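Local coordinates for Hcp protein (Burkholderia pseudomallei K96243, PDB 3WX6) that forms hexameric rings that probably stack into the tube of a type VI secretion system, at residues 47-51 against 52-56. Numbering follows the deposited sequence.
Sequences EGLTP and AAAAR
The guanidinium of R56 lies edge-on to the carbonyl oxygen of A53, the residue whose methyl packs on L49 and T50 from the other side of the turn. R56 NH1 donates to A53 O at 2.7 Å. A second bond runs from R56 NH1 to A55 O at 3.0 Å, and both oxygens lie nearly in the guanidinium plane while the nitrogen itself sits above the plane of each carbonyl. Two bonds from one nitrogen thus hold the group against the C-terminal end of the turn; a chi2 of -72° helps fold the chain of R56 back to reach them.

At the front, T50 sets its OG1 between its own N and carbonyl carbon (chi1 59°), which brings the hydroxyl over the first turn. There T50 OG1 accepts a weak bond from A53 N at 3.5 Å and also packs against the A53 methyl. A54 N bonds to T50 O at 3.2 Å, and A53 N makes a weak bond to the same oxygen. L49 contributes the apolar part: its two methyls are divided between neighbouring alanines, L49 CD1 against A53 CB at 3.7 Å and L49 CD2 against A54 CB at 3.6 Å. P51 fills the first helical position, and P51 O receives A55 N at 3.0 Å, closing the turn.

Around this, A54 also packs on P42 and L45, P51 rests on M41 and on R79 of the second subunit, and the backbone of R56 pairs with D40. The arrangement is a threonine N-cap followed by proline, heading the short helix 51-54 that leads from the loop after strand 36-40 into strand 56-63 of the Hcp fold.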
loop_
_atom_site.group_PDB
_atom_site.type_symbol
_atom_site.label_atom_id
_atom_site.label_comp_id
_atom_site.label_asym_id
_atom_site.label_seq_id
_atom_site.Cartn_x
_atom_site.Cartn_y
_atom_site.Cartn_z
ATOM N N GLU A 47 19.222 33.240 9.031
ATOM C CA GLU A 47 19.990 34.293 9.696
ATOM C C GLU A 47 19.173 35.004 10.770
ATOM O O GLU A 47 18.096 35.544 10.493
ATOM C CB GLU A 47 20.498 35.314 8.669
ATOM C CG GLU A 47 21.493 36.345 9.205
ATOM C CD GLU A 47 22.815 35.767 9.669
ATOM O OE1 GLU A 47 23.107 34.591 9.366
ATOM O OE2 GLU A 47 23.572 36.504 10.342
ATOM N N GLY A 48 19.689 34.996 11.996
ATOM C CA GLY A 48 19.031 35.649 13.116
ATOM C C GLY A 48 17.903 34.875 13.774
ATOM O O GLY A 48 17.222 35.400 14.654
ATOM N N LEU A 49 17.699 33.633 13.347
ATOM C CA LEU A 49 16.649 32.784 13.904
ATOM C C LEU A 49 17.160 31.877 15.024
ATOM O O LEU A 49 18.229 31.277 14.910
ATOM C CB LEU A 49 16.019 31.933 12.796
ATOM C CG LEU A 49 14.703 31.229 13.148
ATOM C CD1 LEU A 49 13.599 32.237 13.460
ATOM C CD2 LEU A 49 14.279 30.288 12.036
ATOM N N THR A 50 16.387 31.789 16.103
ATOM C CA THR A 50 16.697 30.882 17.199
ATOM C C THR A 50 16.376 29.451 16.793
ATOM O O THR A 50 15.353 29.210 16.150
ATOM C CB THR A 50 15.901 31.230 18.473
ATOM O OG1 THR A 50 14.495 31.162 18.197
ATOM C CG2 THR A 50 16.258 32.633 18.945
ATOM N N PRO A 51 17.259 28.501 17.147
ATOM C CA PRO A 51 17.054 27.078 16.855
ATOM C C PRO A 51 15.663 26.584 17.224
ATOM O O PRO A 51 15.098 25.773 16.489
ATOM C CB PRO A 51 18.122 26.393 17.707
ATOM C CG PRO A 51 19.230 27.376 17.721
ATOM C CD PRO A 51 18.568 28.735 17.781
ATOM N N ALA A 52 15.132 27.048 18.350
ATOM C CA ALA A 52 13.794 26.662 18.776
ATOM C C ALA A 52 12.707 27.070 17.781
ATOM O O ALA A 52 11.763 26.317 17.539
ATOM C CB ALA A 52 13.493 27.252 20.137
ATOM N N ALA A 53 12.843 28.259 17.200
ATOM C CA ALA A 53 11.833 28.761 16.276
ATOM C C ALA A 53 11.898 28.031 14.944
ATOM O O ALA A 53 10.894 27.923 14.246
ATOM C CB ALA A 53 11.997 30.254 16.074
ATOM N N ALA A 54 13.082 27.541 14.590
ATOM C CA ALA A 54 13.258 26.795 13.347
ATOM C C ALA A 54 12.774 25.366 13.512
ATOM O O ALA A 54 12.362 24.724 12.549
ATOM C CB ALA A 54 14.708 26.813 12.911
ATOM N N ALA A 55 12.840 24.867 14.739
ATOM C CA ALA A 55 12.494 23.481 14.996
ATOM C C ALA A 55 11.000 23.315 15.238
ATOM O O ALA A 55 10.275 24.283 15.476
ATOM C CB ALA A 55 13.281 22.955 16.177
ATOM N N ARG A 56 10.550 22.069 15.180
ATOM C CA ARG A 56 9.174 21.735 15.502
ATOM C C ARG A 56 9.172 20.444 16.286
ATOM O O ARG A 56 9.645 19.417 15.804
ATOM C CB ARG A 56 8.318 21.575 14.243
ATOM C CG ARG A 56 8.210 22.788 13.330
ATOM C CD ARG A 56 7.364 23.896 13.928
ATOM N NE ARG A 56 7.119 24.974 12.969
ATOM C CZ ARG A 56 7.898 26.039 12.814
ATOM N NH1 ARG A 56 8.988 26.176 13.553
ATOM N NH2 ARG A 56 7.587 26.963 11.918
#